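Local coordinates for protein elastinolytic metalloprotease (Pseudoalteromonas sp. CF6-2, PDB 6IK4) that probably acts as a zinc-dependent endopeptidase of the M23 family, an elastin-degrading enzyme of a marine bacterium, apparently linked to its predation on Gram-positive bacteria, at residues A1-N6 with S71-N76; N64-H69 with T122-G127; V130-R135 with Y140-G145; V144-Y149 with C153-F158. All blocks are in the same frame, centred on the assembly; numbering follows the deposited sequence.

In the fold
Contact 2 lies within the large antiparallel sheet of the M23 domain, and contact 1 lays the N-terminal run on it; contacts 3 and 4 join loops to the smaller four-stranded sheet. All four are partly buried, contact 2 nearest the centre of the chain and contact 4 farthest. Strand 73-81, which receives the N-terminal run in contact 1, lies between the two strands joined by contact 2, and both contacts pack without a hydrogen bond across. Contact 3, by contrast, is knit by four hydrogen bonds and an adjoining salt bridge. Contact 4 continues from it through the shared Val-144 and Gly-145, and there polar groups meet without bonding. Leu-123 packs on Leu-132, tying contact 2 to contact 3.

Contact 1: residues A1-N6 with S71-N76; sequences ATFTMN and SGFATN
The N-terminal run 1-6, neither helix nor strand, comes nearest to 71-76 where the CA atoms of Phe-3 and Ser-71 lie 6.5 Å apart, and it has drawn off to 8.8 Å between the CA atoms of Met-5 and Thr-75. Phe-3 carries most of the contact. With CG trans to the backbone N (chi1 -178°), its ring swings over the start of strand 73-81 and sets one face on CB of Phe-73. That carbon sits 3.5 Å from the centroid of the Phe-3 ring and almost exactly on its normal, a well-centred CH-pi contact. The two rings are nearly parallel, at 12°, yet slid apart until they barely overlap. Beside them, Ser-71 OG approaches CB of Phe-3 at 3.7 Å; this hydroxyl is hydrogen-bonded to ND1 of His-69. Further along, Met-5 SD meets the methyl CG2 of Thr-75 at 3.8 Å, while Thr-75 OG1 pairs with the hydroxyl of Tyr-77. His-53 and His-69 add ring contacts to Phe-3. Backbone bonds of Met-5 to Ser-138 and Asn-6 to Ala-52 hold the run elsewhere, but the meeting of these two segments rests on dispersion and CH-pi attraction.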
# COMPACT_ATOMS: atom_id res chain seq x y z
N ALA A 1 -18.87 8.47 5.12
CA ALA A 1 -18.44 9.66 4.38
C ALA A 1 -17.85 9.29 3.02
O ALA A 1 -17.82 8.11 2.65
CB ALA A 1 -17.43 10.46 5.19
N THR A 2 -17.42 10.30 2.28
CA THR A 2 -16.78 10.06 1.00
C THR A 2 -15.46 9.32 1.21
O THR A 2 -14.71 9.63 2.14
CB THR A 2 -16.53 11.39 0.28
OG1 THR A 2 -17.80 12.01 -0.01
CG2 THR A 2 -15.81 11.18 -1.03
N PHE A 3 -15.20 8.33 0.37
CA PHE A 3 -13.96 7.58 0.47
C PHE A 3 -12.75 8.50 0.35
O PHE A 3 -12.61 9.23 -0.62
CB PHE A 3 -13.91 6.52 -0.62
CG PHE A 3 -12.68 5.67 -0.58
CD1 PHE A 3 -12.46 4.83 0.50
CD2 PHE A 3 -11.76 5.70 -1.61
CE1 PHE A 3 -11.33 4.03 0.55
CE2 PHE A 3 -10.63 4.90 -1.57
CZ PHE A 3 -10.41 4.07 -0.49
N THR A 4 -11.87 8.43 1.34
CA THR A 4 -10.62 9.17 1.36
C THR A 4 -9.56 8.25 1.94
O THR A 4 -9.83 7.56 2.92
CB THR A 4 -10.75 10.44 2.21
OG1 THR A 4 -11.86 11.22 1.73
CG2 THR A 4 -9.49 11.27 2.13
N MET A 5 -8.37 8.25 1.35
CA MET A 5 -7.26 7.40 1.79
C MET A 5 -6.15 8.26 2.37
O MET A 5 -5.88 9.35 1.86
CB MET A 5 -6.63 6.61 0.64
CG MET A 5 -7.52 5.80 -0.22
SD MET A 5 -6.44 4.73 -1.18
CE MET A 5 -6.03 5.73 -2.60
N ASN A 6 -5.46 7.74 3.38
CA ASN A 6 -4.22 8.33 3.88
C ASN A 6 -3.07 7.38 3.64
O ASN A 6 -3.26 6.16 3.60
CB ASN A 6 -4.29 8.65 5.37
CG ASN A 6 -5.53 9.45 5.75
OD1 ASN A 6 -5.79 10.51 5.20
ND2 ASN A 6 -6.29 8.93 6.71
N SER A 71 -18.10 2.48 1.01
CA SER A 71 -18.33 2.82 -0.40
C SER A 71 -18.04 1.66 -1.35
O SER A 71 -18.33 1.79 -2.56
CB SER A 71 -17.43 3.99 -0.79
OG SER A 71 -16.07 3.56 -0.67
N GLY A 72 -17.46 0.57 -0.88
CA GLY A 72 -17.02 -0.49 -1.76
C GLY A 72 -15.63 -0.34 -2.33
O GLY A 72 -15.14 -1.26 -3.00
N PHE A 73 -14.97 0.80 -2.11
CA PHE A 73 -13.53 0.86 -2.29
C PHE A 73 -12.84 0.13 -1.15
O PHE A 73 -13.35 0.07 -0.03
CB PHE A 73 -13.04 2.31 -2.33
CG PHE A 73 -13.36 3.00 -3.61
CD1 PHE A 73 -12.54 2.82 -4.72
CD2 PHE A 73 -14.49 3.78 -3.73
CE1 PHE A 73 -12.84 3.44 -5.93
CE2 PHE A 73 -14.79 4.40 -4.94
CZ PHE A 73 -13.96 4.23 -6.04
N ALA A 74 -11.65 -0.40 -1.43
CA ALA A 74 -10.94 -1.18 -0.44
C ALA A 74 -9.45 -1.04 -0.70
O ALA A 74 -9.03 -0.80 -1.84
CB ALA A 74 -11.34 -2.67 -0.50
N THR A 75 -8.67 -1.19 0.35
CA THR A 75 -7.23 -1.28 0.20
C THR A 75 -6.78 -2.65 0.68
O THR A 75 -7.26 -3.15 1.70
CB THR A 75 -6.51 -0.15 0.95
OG1 THR A 75 -7.00 -0.06 2.30
CG2 THR A 75 -6.74 1.18 0.24
N ASN A 76 -5.86 -3.25 -0.07
CA ASN A 76 -5.33 -4.56 0.25
C ASN A 76 -3.86 -4.41 0.61
O ASN A 76 -3.17 -3.56 0.04
CB ASN A 76 -5.50 -5.50 -0.95
CG ASN A 76 -5.46 -6.96 -0.55
OD1 ASN A 76 -6.49 -7.56 -0.24
ND2 ASN A 76 -4.26 -7.55 -0.55

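Contact 2: residues N64-H69 with T122-G127; sequences NIRVTH and TLLQNG
Arg-66 runs out straight from its strand, a chi1 of -179° sending CG away from its own N, and then bends at chi3 (-60°), which carries the guanidinium over Leu-124. The leucine turns to meet it with CG beside its own backbone N (chi1 -58°), and the two side chains cross at about a right angle. Methyl CD2 of Leu-124 lies over one face of the guanidinium, 3.5 Å above the plane but displaced toward the rim, so that NH2 of Arg-66 is the nearest atom, 3.6 Å from CD2. The other methyl, CD1, is 4.1 Å from NE of Arg-66. On a different bearing, Gly-127 brings its CA to 3.9 Å from NH1 of Arg-66, from the turn that follows strand 119-125.

The main chains do not meet, the CA atoms of Arg-66 and Thr-122 being 9.1 Å apart, because strand 73-81 runs between strands 64-68 and 119-125 in the antiparallel sheet of the M23 domain. The arginine therefore reaches across that middle strand. Asn-76 on it accepts from Arg-66 NE through OD1 and donates through ND2 to Asn-64 OD1, and so helps fix the arginine's direction. One face of the charged group rests on aliphatic carbon, while NE is satisfied by an amide of the intervening strand; the contact with Leu-124 and Gly-127 is apolar and supplies no counter-charge of its own.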
# COMPACT_ATOMS: atom_id res chain seq x y z
N ASN A 64 -1.87 -11.42 4.34
CA ASN A 64 -2.71 -10.78 3.32
C ASN A 64 -4.03 -10.36 3.96
O ASN A 64 -4.83 -11.22 4.36
CB ASN A 64 -2.93 -11.74 2.16
CG ASN A 64 -3.70 -11.12 1.01
OD1 ASN A 64 -3.87 -9.90 0.95
ND2 ASN A 64 -4.13 -11.94 0.07
N ILE A 65 -4.26 -9.05 4.06
CA ILE A 65 -5.43 -8.52 4.74
C ILE A 65 -5.98 -7.35 3.94
O ILE A 65 -5.24 -6.66 3.22
CB ILE A 65 -5.08 -8.10 6.19
CG1 ILE A 65 -6.34 -7.90 7.03
CG2 ILE A 65 -4.21 -6.83 6.20
CD1 ILE A 65 -6.04 -7.61 8.48
N ARG A 66 -7.29 -7.11 4.07
CA ARG A 66 -7.97 -6.08 3.30
C ARG A 66 -8.93 -5.30 4.19
O ARG A 66 -9.54 -5.87 5.11
CB ARG A 66 -8.75 -6.71 2.12
CG ARG A 66 -9.49 -5.72 1.22
CD ARG A 66 -10.26 -6.44 0.13
NE ARG A 66 -9.39 -7.23 -0.75
CZ ARG A 66 -9.82 -7.88 -1.83
NH1 ARG A 66 -11.11 -7.83 -2.17
NH2 ARG A 66 -8.97 -8.58 -2.57
N VAL A 67 -9.05 -4.00 3.92
CA VAL A 67 -10.01 -3.11 4.57
C VAL A 67 -10.99 -2.64 3.51
O VAL A 67 -10.59 -1.94 2.57
CB VAL A 67 -9.32 -1.90 5.24
CG1 VAL A 67 -10.37 -1.03 5.97
CG2 VAL A 67 -8.20 -2.36 6.18
N THR A 68 -12.26 -2.99 3.65
CA THR A 68 -13.29 -2.58 2.70
C THR A 68 -14.15 -1.47 3.30
O THR A 68 -14.81 -1.66 4.33
CB THR A 68 -14.16 -3.76 2.27
OG1 THR A 68 -13.33 -4.77 1.68
CG2 THR A 68 -15.19 -3.30 1.24
N HIS A 69 -14.13 -0.31 2.65
CA HIS A 69 -14.86 0.88 3.04
C HIS A 69 -16.35 0.73 2.71
O HIS A 69 -16.74 -0.03 1.82
CB HIS A 69 -14.27 2.11 2.33
CG HIS A 69 -14.82 3.42 2.81
ND1 HIS A 69 -15.71 4.17 2.07
CD2 HIS A 69 -14.59 4.12 3.95
CE1 HIS A 69 -16.01 5.28 2.73
NE2 HIS A 69 -15.35 5.27 3.87
N THR A 122 -2.66 -2.15 -2.45
CA THR A 122 -3.49 -2.22 -3.65
C THR A 122 -4.84 -1.55 -3.41
O THR A 122 -5.45 -1.76 -2.36
CB THR A 122 -3.74 -3.69 -4.08
OG1 THR A 122 -2.49 -4.36 -4.27
CG2 THR A 122 -4.63 -3.78 -5.38
N LEU A 123 -5.30 -0.77 -4.39
CA LEU A 123 -6.64 -0.16 -4.37
C LEU A 123 -7.61 -1.02 -5.17
O LEU A 123 -7.32 -1.40 -6.32
CB LEU A 123 -6.61 1.26 -4.94
CG LEU A 123 -7.96 1.99 -4.97
CD1 LEU A 123 -8.46 2.28 -3.54
CD2 LEU A 123 -7.88 3.30 -5.78
N LEU A 124 -8.79 -1.27 -4.60
CA LEU A 124 -9.80 -2.07 -5.26
C LEU A 124 -11.13 -1.32 -5.20
O LEU A 124 -11.34 -0.46 -4.35
CB LEU A 124 -9.96 -3.44 -4.59
CG LEU A 124 -8.73 -4.33 -4.52
CD1 LEU A 124 -8.07 -4.18 -3.17
CD2 LEU A 124 -9.11 -5.78 -4.77
N GLN A 125 -12.01 -1.67 -6.13
CA GLN A 125 -13.41 -1.27 -6.04
C GLN A 125 -14.26 -2.48 -6.39
O GLN A 125 -13.94 -3.20 -7.34
CB GLN A 125 -13.76 -0.09 -6.97
CG GLN A 125 -15.17 0.50 -6.61
CD GLN A 125 -15.74 1.44 -7.65
OE1 GLN A 125 -15.05 1.84 -8.59
NE2 GLN A 125 -17.01 1.80 -7.48
N ASN A 126 -15.33 -2.72 -5.64
CA ASN A 126 -16.16 -3.91 -5.87
C ASN A 126 -15.31 -5.18 -5.87
O ASN A 126 -15.57 -6.11 -6.63
CB ASN A 126 -16.92 -3.83 -7.20
CG ASN A 126 -17.66 -2.53 -7.39
OD1 ASN A 126 -17.53 -1.88 -8.44
ND2 ASN A 126 -18.46 -2.16 -6.43
N GLY A 127 -14.24 -5.20 -5.07
CA GLY A 127 -13.38 -6.37 -4.98
C GLY A 127 -12.46 -6.58 -6.16
O GLY A 127 -11.78 -7.62 -6.22

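Contact 3: residues V130-R135 with Y140-G145; sequences VSLHNR and YRIDVG
The type II beta turn from Leu-132 to Arg-135 docks against strand 140-143 and leads into the short strand 136-137 that pairs with it. Two main-chain bonds fasten it: Asn-134 N gives to Ile-142 O at 2.9 Å, and Ile-142 N gives to Arg-135 O at 2.9 Å. His-133 adds a third point of hold. Its ND1 accepts from Val-144 N at 3.1 Å; the bond is nearly straight (164°) and the donor lies close to the ring plane. Methyl CG2 of Val-144 lies against CB and ND1 of this histidine. CE1 of the same ring faces Asp-143, whose OD2 is 3.6 Å away; ring and carboxylate stand nearly perpendicular, at 88°.

The two main-chain bonds continue the pairing of 136-137 with 140-143, the first hairpin of the four-stranded antiparallel sheet, in which 157-160 flanks 140-143 in turn. Just before the turn, Ser-131 OG accepts from His-133 N, an ST turn.

Asn-134 and Arg-141 run side by side, and Arg-141 NH1 donates to Asn-134 OD1 at 2.9 Å, the oxygen tilted 25° from the guanidinium plane. The arginine is bent at chi3, and its two terminal nitrogens grip a single oxygen of Asp-143 end-on: NH1 reaches OD2 at 3.0 Å, in a salt bridge that NH2 shares. Glu-159 forms a further, long and weak ion pair with NH2. On the apolar side, CB of Leu-132 packs on Ile-142 CG2 at 4.0 Å, and Leu-132 also touches Leu-123 of strand 119-125.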
# COMPACT_ATOMS: atom_id res chain seq x y z
N VAL A 130 -8.25 -1.58 -9.23
CA VAL A 130 -8.53 -0.43 -10.06
C VAL A 130 -7.29 0.45 -10.14
O VAL A 130 -6.42 0.41 -9.26
CB VAL A 130 -9.74 0.39 -9.55
CG1 VAL A 130 -11.02 -0.40 -9.69
CG2 VAL A 130 -9.52 0.78 -8.10
N SER A 131 -7.21 1.25 -11.20
CA SER A 131 -6.02 2.05 -11.42
C SER A 131 -5.87 3.10 -10.34
O SER A 131 -6.86 3.66 -9.86
CB SER A 131 -6.08 2.73 -12.79
OG SER A 131 -5.02 3.66 -12.94
N LEU A 132 -4.62 3.36 -9.93
CA LEU A 132 -4.33 4.45 -9.01
C LEU A 132 -4.26 5.80 -9.69
O LEU A 132 -4.15 6.82 -9.00
CB LEU A 132 -3.00 4.20 -8.29
CG LEU A 132 -2.96 3.05 -7.27
CD1 LEU A 132 -1.51 2.83 -6.81
CD2 LEU A 132 -3.86 3.36 -6.08
N HIS A 133 -4.33 5.85 -11.02
CA HIS A 133 -4.11 7.10 -11.72
C HIS A 133 -5.18 8.12 -11.38
O HIS A 133 -6.38 7.82 -11.43
CB HIS A 133 -4.07 6.88 -13.23
CG HIS A 133 -3.59 8.08 -13.98
ND1 HIS A 133 -2.32 8.58 -13.83
CD2 HIS A 133 -4.22 8.88 -14.87
CE1 HIS A 133 -2.18 9.65 -14.60
NE2 HIS A 133 -3.32 9.85 -15.24
N ASN A 134 -4.75 9.32 -11.04
CA ASN A 134 -5.62 10.42 -10.63
C ASN A 134 -6.41 10.13 -9.36
O ASN A 134 -7.35 10.86 -9.04
CB ASN A 134 -6.57 10.82 -11.77
CG ASN A 134 -5.85 11.53 -12.90
OD1 ASN A 134 -4.80 12.13 -12.69
ND2 ASN A 134 -6.41 11.48 -14.11
N ARG A 135 -6.05 9.09 -8.62
CA ARG A 135 -6.60 8.90 -7.29
C ARG A 135 -5.75 9.70 -6.30
O ARG A 135 -4.65 10.15 -6.62
CB ARG A 135 -6.65 7.42 -6.92
CG ARG A 135 -7.46 6.54 -7.85
CD ARG A 135 -8.93 6.69 -7.59
NE ARG A 135 -9.73 5.89 -8.52
CZ ARG A 135 -11.05 5.90 -8.54
NH1 ARG A 135 -11.73 6.66 -7.68
NH2 ARG A 135 -11.71 5.15 -9.41
N TYR A 140 -2.15 13.84 -1.86
CA TYR A 140 -1.33 13.69 -3.07
C TYR A 140 -2.18 13.13 -4.21
O TYR A 140 -2.88 12.14 -4.03
CB TYR A 140 -0.19 12.71 -2.86
CG TYR A 140 0.92 13.15 -1.95
CD1 TYR A 140 2.00 13.86 -2.45
CD2 TYR A 140 0.91 12.81 -0.61
CE1 TYR A 140 3.05 14.25 -1.62
CE2 TYR A 140 1.95 13.19 0.23
CZ TYR A 140 3.01 13.91 -0.28
OH TYR A 140 4.03 14.29 0.55
N ARG A 141 -2.04 13.70 -5.40
CA ARG A 141 -2.55 13.03 -6.59
C ARG A 141 -1.51 12.03 -7.05
O ARG A 141 -0.32 12.36 -7.13
CB ARG A 141 -2.85 14.02 -7.71
CG ARG A 141 -3.44 13.36 -8.97
CD ARG A 141 -3.69 14.38 -10.08
NE ARG A 141 -2.43 14.86 -10.62
CZ ARG A 141 -1.73 14.24 -11.57
NH1 ARG A 141 -2.16 13.09 -12.10
NH2 ARG A 141 -0.59 14.76 -11.98
N ILE A 142 -1.94 10.80 -7.34
CA ILE A 142 -1.04 9.77 -7.86
C ILE A 142 -1.06 9.83 -9.38
O ILE A 142 -2.13 9.77 -10.00
CB ILE A 142 -1.45 8.37 -7.37
CG1 ILE A 142 -1.46 8.31 -5.84
CG2 ILE A 142 -0.51 7.30 -7.97
CD1 ILE A 142 -2.16 7.07 -5.28
N ASP A 143 0.11 9.96 -9.98
CA ASP A 143 0.23 9.93 -11.43
C ASP A 143 0.99 8.66 -11.79
O ASP A 143 2.17 8.54 -11.47
CB ASP A 143 0.95 11.17 -11.96
CG ASP A 143 0.80 11.33 -13.45
OD1 ASP A 143 1.32 10.47 -14.20
OD2 ASP A 143 0.14 12.30 -13.88
N VAL A 144 0.34 7.72 -12.48
CA VAL A 144 1.01 6.46 -12.78
C VAL A 144 1.94 6.62 -13.98
O VAL A 144 1.79 7.53 -14.80
CB VAL A 144 0.01 5.31 -13.00
CG1 VAL A 144 -0.93 5.17 -11.79
CG2 VAL A 144 -0.77 5.49 -14.32
N GLY A 145 2.91 5.72 -14.08
CA GLY A 145 3.88 5.74 -15.16
C GLY A 145 3.38 4.98 -16.37
O GLY A 145 2.19 4.69 -16.52

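Contact 4: residues V144-Y149 with C153-F158; sequences VGNSNY and CNNFYF
Gly-145 meets Asn-155 and Phe-156 at the closest approach of the two segments, the CA atoms of Gly-145 and Phe-156 being only 4.3 Å apart. Gly-145 CA points a hydrogen at Asn-155 O in a weak CA-H...O contact of 3.5 Å, while its N lies 3.9 Å from CB of Phe-156. A chi1 of 171° extends Phe-156 away from its own N and turns the ring's edge to the main chain, so that CD1 comes to 4.0 Å from Val-144 CA. Val-144 O and Asn-155 O stand 2.8 Å apart with no hydrogen between them, and the amides of Asn-146 and Asn-155, their planes 32° apart, bring ND2 to within 3.4 Å of ND2, two donors that do not bond each other.

What positions these groups lies one shell out. Asp-150 OD2, in the loop between the segments, accepts from both Asn-146 N and Asn-155 ND2. Ala-20 and Leu-33 pack on Phe-156. The segments hold most of the loop between strands 140-143 and 157-160 and the start of the latter; the same region carries the Cys-153 to Cys-166 disulfide and the stack of Tyr-149 on His-21, a zinc ligand. With two carbonyls and two amide nitrogens close but not bonded, the cohesion probably comes from the Phe-156 edge packed on the main chain, the CA-H...O contact, and the Asp-150 carboxylate that takes a bond from each side.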
# COMPACT_ATOMS: atom_id res chain seq x y z
N VAL A 144 0.34 7.72 -12.48
CA VAL A 144 1.01 6.46 -12.78
C VAL A 144 1.94 6.62 -13.98
O VAL A 144 1.79 7.53 -14.80
CB VAL A 144 0.01 5.31 -13.00
CG1 VAL A 144 -0.93 5.17 -11.79
CG2 VAL A 144 -0.77 5.49 -14.32
N GLY A 145 2.91 5.72 -14.08
CA GLY A 145 3.88 5.74 -15.16
C GLY A 145 3.38 4.98 -16.37
O GLY A 145 2.19 4.69 -16.52
N ASN A 146 4.32 4.64 -17.25
CA ASN A 146 3.98 4.06 -18.55
C ASN A 146 4.23 2.56 -18.62
O ASN A 146 4.04 1.96 -19.69
CB ASN A 146 4.75 4.78 -19.66
CG ASN A 146 4.35 6.24 -19.78
OD1 ASN A 146 3.23 6.63 -19.42
ND2 ASN A 146 5.26 7.06 -20.28
N SER A 147 4.65 1.94 -17.53
CA SER A 147 4.83 0.49 -17.47
C SER A 147 4.79 0.10 -16.00
O SER A 147 4.89 0.95 -15.11
CB SER A 147 6.15 0.06 -18.11
OG SER A 147 7.24 0.65 -17.42
N ASN A 148 4.63 -1.20 -15.75
CA ASN A 148 4.69 -1.69 -14.38
C ASN A 148 5.99 -1.28 -13.70
O ASN A 148 7.08 -1.52 -14.24
CB ASN A 148 4.54 -3.20 -14.34
CG ASN A 148 3.10 -3.63 -14.48
OD1 ASN A 148 2.37 -3.71 -13.49
ND2 ASN A 148 2.68 -3.90 -15.71
N TYR A 149 5.87 -0.65 -12.54
CA TYR A 149 6.96 -0.23 -11.66
C TYR A 149 7.74 0.96 -12.20
O TYR A 149 8.79 1.31 -11.64
CB TYR A 149 7.94 -1.37 -11.37
CG TYR A 149 7.35 -2.57 -10.69
CD1 TYR A 149 7.09 -2.57 -9.31
CD2 TYR A 149 7.09 -3.74 -11.40
CE1 TYR A 149 6.57 -3.69 -8.68
CE2 TYR A 149 6.56 -4.86 -10.78
CZ TYR A 149 6.31 -4.83 -9.42
OH TYR A 149 5.79 -5.95 -8.81
N CYS A 153 10.52 9.92 -13.02
CA CYS A 153 9.72 10.93 -12.34
C CYS A 153 9.01 11.89 -13.30
O CYS A 153 8.22 12.72 -12.84
CB CYS A 153 10.58 11.74 -11.37
SG CYS A 153 9.55 12.54 -10.10
N ASN A 154 9.26 11.80 -14.60
CA ASN A 154 8.39 12.50 -15.54
C ASN A 154 7.10 11.74 -15.80
O ASN A 154 6.12 12.35 -16.23
CB ASN A 154 9.13 12.75 -16.86
CG ASN A 154 10.27 13.71 -16.70
OD1 ASN A 154 11.42 13.39 -17.00
ND2 ASN A 154 9.96 14.91 -16.21
N ASN A 155 7.08 10.43 -15.54
CA ASN A 155 5.92 9.59 -15.77
C ASN A 155 5.17 9.23 -14.48
O ASN A 155 3.94 9.22 -14.47
CB ASN A 155 6.33 8.28 -16.45
CG ASN A 155 7.17 8.50 -17.69
OD1 ASN A 155 7.21 9.60 -18.23
ND2 ASN A 155 7.86 7.46 -18.13
N PHE A 156 5.90 8.89 -13.42
CA PHE A 156 5.29 8.47 -12.16
C PHE A 156 5.68 9.44 -11.07
O PHE A 156 6.87 9.73 -10.89
CB PHE A 156 5.74 7.06 -11.75
CG PHE A 156 5.29 6.71 -10.36
CD1 PHE A 156 3.98 6.31 -10.13
CD2 PHE A 156 6.15 6.85 -9.27
CE1 PHE A 156 3.54 6.02 -8.83
CE2 PHE A 156 5.72 6.57 -7.98
CZ PHE A 156 4.42 6.15 -7.76
N TYR A 157 4.69 9.91 -10.30
CA TYR A 157 4.98 10.75 -9.14
C TYR A 157 3.73 10.92 -8.29
O TYR A 157 2.61 10.58 -8.70
CB TYR A 157 5.51 12.12 -9.56
CG TYR A 157 4.62 12.82 -10.57
CD1 TYR A 157 3.58 13.65 -10.15
CD2 TYR A 157 4.83 12.67 -11.93
CE1 TYR A 157 2.75 14.30 -11.08
CE2 TYR A 157 4.01 13.31 -12.87
CZ TYR A 157 2.98 14.13 -12.43
OH TYR A 157 2.18 14.76 -13.35
N PHE A 158 3.94 11.44 -7.08
CA PHE A 158 2.90 11.94 -6.20
C PHE A 158 2.97 13.47 -6.23
O PHE A 158 4.05 14.04 -6.10
CB PHE A 158 3.11 11.46 -4.77
CG PHE A 158 3.18 9.97 -4.62
CD1 PHE A 158 4.37 9.29 -4.84
CD2 PHE A 158 2.06 9.25 -4.24
CE1 PHE A 158 4.43 7.91 -4.70
CE2 PHE A 158 2.12 7.87 -4.09
CZ PHE A 158 3.31 7.20 -4.30